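Local coordinates for DyP (Bjerkandera adusta, PDB 3VXJ), which is a heme b enzyme of the dye-decolorizing peroxidase family, probably using hydrogen peroxide to oxidise dyes and phenolic compounds, at residues V67-S72 against S434-T439; D83-A88 against S210-G215. All coordinates share one frame; numbering follows the deposited sequence.

Contact 1 of 2, residues V67-S72 against S434-T439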
loop_
_atom_site.group_PDB
_atom_site.type_symbol
_atom_site.label_atom_id
_atom_site.label_comp_id
_atom_site.label_asym_id
_atom_site.label_seq_id
_atom_site.Cartn_x
_atom_site.Cartn_y
_atom_site.Cartn_z
ATOM N N VAL A 67 -13.059 -1.950 -12.648
ATOM C CA VAL A 67 -11.910 -2.718 -13.144
ATOM C C VAL A 67 -10.789 -1.793 -13.600
ATOM O O VAL A 67 -11.017 -0.822 -14.316
ATOM C CB VAL A 67 -12.283 -3.693 -14.297
ATOM C CG1 VAL A 67 -11.095 -4.623 -14.611
ATOM C CG2 VAL A 67 -13.527 -4.510 -13.935
ATOM N N ASN A 68 -9.577 -2.088 -13.130
ATOM C CA ASN A 68 -8.362 -1.454 -13.620
ATOM C C ASN A 68 -7.401 -2.535 -14.120
ATOM O O ASN A 68 -7.580 -3.722 -13.828
ATOM C CB ASN A 68 -7.704 -0.605 -12.527
ATOM C CG ASN A 68 -8.363 0.775 -12.330
ATOM O OD1 ASN A 68 -7.869 1.566 -11.527
ATOM N ND2 ASN A 68 -9.479 1.064 -13.033
ATOM N N LEU A 69 -6.387 -2.122 -14.875
ATOM C CA LEU A 69 -5.519 -3.057 -15.574
ATOM C C LEU A 69 -4.097 -2.524 -15.667
ATOM O O LEU A 69 -3.863 -1.414 -16.157
ATOM C CB LEU A 69 -6.080 -3.350 -16.975
ATOM C CG LEU A 69 -5.263 -4.198 -17.961
ATOM C CD1 LEU A 69 -5.036 -5.618 -17.446
ATOM C CD2 LEU A 69 -5.977 -4.236 -19.295
ATOM N N GLY A 70 -3.153 -3.328 -15.185
ATOM C CA GLY A 70 -1.734 -3.004 -15.280
ATOM C C GLY A 70 -0.938 -4.095 -15.968
ATOM O O GLY A 70 -1.348 -5.260 -16.014
ATOM N N PHE A 71 0.217 -3.706 -16.501
ATOM C CA PHE A 71 1.118 -4.615 -17.206
ATOM C C PHE A 71 2.503 -4.621 -16.599
ATOM O O PHE A 71 3.013 -3.585 -16.191
ATOM C CB PHE A 71 1.234 -4.208 -18.682
ATOM C CG PHE A 71 -0.040 -4.364 -19.442
ATOM C CD1 PHE A 71 -0.382 -5.589 -20.001
ATOM C CD2 PHE A 71 -0.926 -3.300 -19.556
ATOM C CE1 PHE A 71 -1.586 -5.748 -20.681
ATOM C CE2 PHE A 71 -2.136 -3.446 -20.243
ATOM C CZ PHE A 71 -2.456 -4.674 -20.806
ATOM N N SER A 72 3.114 -5.794 -16.559
ATOM C CA SER A 72 4.510 -5.917 -16.192
ATOM C C SER A 72 5.354 -5.613 -17.424
ATOM O O SER A 72 4.839 -5.494 -18.528
ATOM C CB SER A 72 4.789 -7.340 -15.728
ATOM O OG SER A 72 4.773 -8.207 -16.852
ATOM N N SER A 434 -7.000 5.862 -22.642
ATOM C CA SER A 434 -6.762 6.011 -24.076
ATOM C C SER A 434 -5.533 5.214 -24.515
ATOM O O SER A 434 -5.553 4.582 -25.566
ATOM C CB SER A 434 -6.652 7.492 -24.473
ATOM O OG SER A 434 -5.573 8.130 -23.815
ATOM N N ALA A 435 -4.473 5.204 -23.703
ATOM C CA ALA A 435 -3.271 4.456 -24.075
ATOM C C ALA A 435 -3.520 2.953 -24.154
ATOM O O ALA A 435 -2.895 2.263 -24.956
ATOM C CB ALA A 435 -2.121 4.764 -23.137
ATOM N N LEU A 436 -4.442 2.449 -23.335
ATOM C CA LEU A 436 -4.795 1.034 -23.396
ATOM C C LEU A 436 -5.202 0.598 -24.799
ATOM O O LEU A 436 -4.775 -0.451 -25.281
ATOM C CB LEU A 436 -5.905 0.703 -22.403
ATOM C CG LEU A 436 -5.503 0.619 -20.929
ATOM C CD1 LEU A 436 -6.741 0.427 -20.086
ATOM C CD2 LEU A 436 -4.510 -0.508 -20.669
ATOM N N THR A 437 -6.026 1.410 -25.453
ATOM C CA THR A 437 -6.517 1.061 -26.783
ATOM C C THR A 437 -5.680 1.637 -27.929
ATOM O O THR A 437 -5.509 0.977 -28.959
ATOM C CB THR A 437 -8.019 1.411 -26.951
ATOM O OG1 THR A 437 -8.217 2.822 -26.787
ATOM C CG2 THR A 437 -8.847 0.653 -25.918
ATOM N N ALA A 438 -5.153 2.850 -27.748
ATOM C CA ALA A 438 -4.414 3.542 -28.812
ATOM C C ALA A 438 -2.965 3.078 -28.933
ATOM O O ALA A 438 -2.359 3.196 -30.000
ATOM C CB ALA A 438 -4.476 5.055 -28.619
ATOM N N THR A 439 -2.415 2.546 -27.846
ATOM C CA THR A 439 -1.012 2.124 -27.822
ATOM C C THR A 439 -0.873 0.639 -27.520
ATOM O O THR A 439 -0.370 -0.120 -28.356
ATOM C CB THR A 439 -0.178 2.949 -26.819
ATOM O OG1 THR A 439 -0.299 4.339 -27.136
ATOM C CG2 THR A 439 1.294 2.551 -26.878
#
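Leu436 reaches from its helix to Phe71 and Leu69, and a single methyl group, CD2, does the touching. This carbon meets the rim of the Phe71 ring near the ring plane, with Leu436 CD2 3.8 Å from Phe71 CE2. Leu436 CD2 also lies 4.2 Å from Leu69 CD2, a looser methyl-to-methyl approach. Strand 67-71 and helix 434-439 form no hydrogen bond with each other here, so the join is purely apolar. It is narrow as well, burying 101 Å² in total, although all three residues that touch are buried.

The Leu436 side chain leaves the helix with CG anti to the carbonyl carbon (chi1 -75°), and its branch spans a backbone gap of 8.9 Å between Leu69 CA and Leu436 CA. On the strand, Leu69 and Phe71 are two residues apart and therefore present their side chains on the same side, toward the helix. The intervening Gly70 pairs through its backbone with Val120. One residue before Leu69, Asn68 OD1 accepts from Asp14 N and Asn68 ND2 bonds to Thr50 O. Within the helix, Ala438 N donates to Ser434 O at 2.8 Å, and a wider pi-type turn overlaps this bond at 436-439.

Strand 65-71 is an outer strand of an antiparallel sheet with order 2-3-1-4, the ferredoxin-like arrangement of the N-terminal half of DyP-type peroxidases. Leu69 and Phe71 also pack on helix 34-48, through Leu41 and Phe37, and on Phe29 of strand 23-31. A backbone bond between Phe71 and Phe429 ties this strand to strand 420-430 of the second sheet, from which helix 433-440 follows.

Contact 2 of 2, residues D83-A88 against S210-G215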
loop_
_atom_site.group_PDB
_atom_site.type_symbol
_atom_site.label_atom_id
_atom_site.label_comp_id
_atom_site.label_asym_id
_atom_site.label_seq_id
_atom_site.Cartn_x
_atom_site.Cartn_y
_atom_site.Cartn_z
ATOM N N ASP A 83 8.947 0.351 -26.043
ATOM C CA ASP A 83 9.481 1.649 -25.615
ATOM C C ASP A 83 9.826 1.623 -24.129
ATOM O O ASP A 83 9.025 1.190 -23.298
ATOM C CB ASP A 83 8.483 2.782 -25.880
ATOM C CG ASP A 83 8.157 2.964 -27.353
ATOM O OD1 ASP A 83 9.020 2.720 -28.225
ATOM O OD2 ASP A 83 7.011 3.366 -27.630
ATOM N N ASP A 84 11.027 2.080 -23.806
ATOM C CA ASP A 84 11.494 2.203 -22.425
ATOM C C ASP A 84 10.620 3.225 -21.684
ATOM O O ASP A 84 10.475 4.369 -22.129
ATOM C CB ASP A 84 12.975 2.618 -22.458
ATOM C CG ASP A 84 13.625 2.761 -21.081
ATOM O OD1 ASP A 84 12.990 2.543 -20.033
ATOM O OD2 ASP A 84 14.836 3.096 -21.064
ATOM N N LEU A 85 10.024 2.793 -20.578
ATOM C CA LEU A 85 9.176 3.659 -19.749
ATOM C C LEU A 85 9.938 4.582 -18.802
ATOM O O LEU A 85 9.325 5.455 -18.186
ATOM C CB LEU A 85 8.153 2.832 -18.967
ATOM C CG LEU A 85 6.929 2.354 -19.737
ATOM C CD1 LEU A 85 6.169 1.317 -18.931
ATOM C CD2 LEU A 85 6.008 3.525 -20.056
ATOM N N GLY A 86 11.253 4.382 -18.676
ATOM C CA GLY A 86 12.108 5.301 -17.924
ATOM C C GLY A 86 12.295 4.990 -16.449
ATOM O O GLY A 86 12.978 5.744 -15.747
ATOM N N ASP A 87 11.710 3.894 -15.970
ATOM C CA ASP A 87 11.868 3.505 -14.571
ATOM C C ASP A 87 13.000 2.492 -14.406
ATOM O O ASP A 87 13.110 1.563 -15.192
ATOM C CB ASP A 87 10.556 2.947 -14.016
ATOM C CG ASP A 87 10.640 2.676 -12.531
ATOM O OD1 ASP A 87 10.402 3.614 -11.737
ATOM O OD2 ASP A 87 10.972 1.534 -12.161
ATOM N N ALA A 88 13.819 2.668 -13.372
ATOM C CA ALA A 88 14.984 1.815 -13.155
ATOM C C ALA A 88 14.644 0.389 -12.704
ATOM O O ALA A 88 15.404 -0.543 -12.981
ATOM C CB ALA A 88 15.934 2.462 -12.159
ATOM N N SER A 210 5.558 9.527 -24.743
ATOM C CA SER A 210 4.346 10.345 -24.703
ATOM C C SER A 210 3.108 9.518 -24.352
ATOM O O SER A 210 2.231 10.005 -23.640
ATOM C CB SER A 210 4.155 11.100 -26.021
ATOM O OG SER A 210 3.801 10.222 -27.075
ATOM N N TRP A 211 3.051 8.272 -24.818
ATOM C CA TRP A 211 1.879 7.433 -24.547
ATOM C C TRP A 211 1.727 7.050 -23.073
ATOM O O TRP A 211 0.651 6.607 -22.656
ATOM C CB TRP A 211 1.847 6.195 -25.446
ATOM C CG TRP A 211 3.010 5.245 -25.335
ATOM C CD1 TRP A 211 4.061 5.136 -26.200
ATOM C CD2 TRP A 211 3.200 4.218 -24.349
ATOM N NE1 TRP A 211 4.906 4.132 -25.802
ATOM C CE2 TRP A 211 4.402 3.547 -24.671
ATOM C CE3 TRP A 211 2.474 3.801 -23.222
ATOM C CZ2 TRP A 211 4.903 2.491 -23.904
ATOM C CZ3 TRP A 211 2.970 2.745 -22.463
ATOM C CH2 TRP A 211 4.176 2.103 -22.809
ATOM N N ALA A 212 2.793 7.231 -22.295
ATOM C CA ALA A 212 2.770 6.928 -20.864
ATOM C C ALA A 212 2.143 8.034 -20.008
ATOM O O ALA A 212 1.990 7.865 -18.791
ATOM C CB ALA A 212 4.175 6.596 -20.362
ATOM N N LEU A 213 1.766 9.153 -20.625
ATOM C CA LEU A 213 1.107 10.236 -19.895
ATOM C C LEU A 213 -0.111 9.713 -19.131
ATOM O O LEU A 213 -0.943 8.983 -19.689
ATOM C CB LEU A 213 0.692 11.363 -20.844
ATOM C CG LEU A 213 0.020 12.589 -20.212
ATOM C CD1 LEU A 213 0.980 13.350 -19.317
ATOM C CD2 LEU A 213 -0.527 13.499 -21.301
ATOM N N ASP A 214 -0.200 10.099 -17.859
ATOM C CA ASP A 214 -1.357 9.821 -16.996
ATOM C C ASP A 214 -1.505 8.353 -16.614
ATOM O O ASP A 214 -2.584 7.919 -16.183
ATOM C CB ASP A 214 -2.655 10.395 -17.585
ATOM C CG ASP A 214 -2.717 11.897 -17.497
ATOM O OD1 ASP A 214 -2.135 12.462 -16.547
ATOM O OD2 ASP A 214 -3.359 12.506 -18.376
ATOM N N GLY A 215 -0.411 7.612 -16.767
ATOM C CA GLY A 215 -0.292 6.289 -16.174
ATOM C C GLY A 215 0.350 6.390 -14.799
ATOM O O GLY A 215 0.631 7.483 -14.304
#
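Trp211 NE1 donates to Asp83 OD2 at 2.9 Å, with an N-H...O angle of 162°, and this bond joins the irregular segment 83-88 to the 3-10 segment at 210-212, linking the N- and C-terminal family regions of the peroxidase. The acceptor lies close to the indole plane and is approached on its anti lone pair, away from OD1; carboxylate and ring are tilted 37° apart. Trp211 CG sits between its backbone N and carbonyl carbon (chi1 60°), an orientation that carries the pyrrole N-H out to the exposed Asp83.

Behind the polar bond, Leu85 supplies the apolar half of the contact. Its CD2 methyl touches both Trp211 CH2, at the six-membered end of the indole, and Ala212 CB, each at 3.6 Å. Ala212 CB also sits over the rim of one indole face, 4.3 Å above the ring plane. Leu85, Trp211 and Ala212 all rest on Phe429 of strand 420-430, and Leu85 O adds a hydrogen bond to Arg208 NH1.

Each segment has its own bend. Ala212 to Gly215 make a type II turn leading into strand 216-225, and an Asx turn shapes the other segment, where Asp84 OD1 is met from above the carboxylate plane by Gly86 N at 2.9 Å.

Overall arrangement
Both contacts lie on the same side of the molecule, away from the heme and 2,6-dimethoxyphenol sites, with centres about 12 Å apart. Contact 1 is fully buried and wholly apolar, where a strand faces a helix. Contact 2, between loops nearer solvent, adds a polar bond at its exposed margin to a buried hydrophobic portion. Along the chain, contact 2 is nested within the loop that contact 1 closes. They meet at helix 433-440, where Thr439 OG1 approaches Trp211 CB at 3.3 Å and Ala435 CB approaches Trp211 O at 3.4 Å. Phe429 adjoins both, through its backbone in contact 1 and its side chain in contact 2.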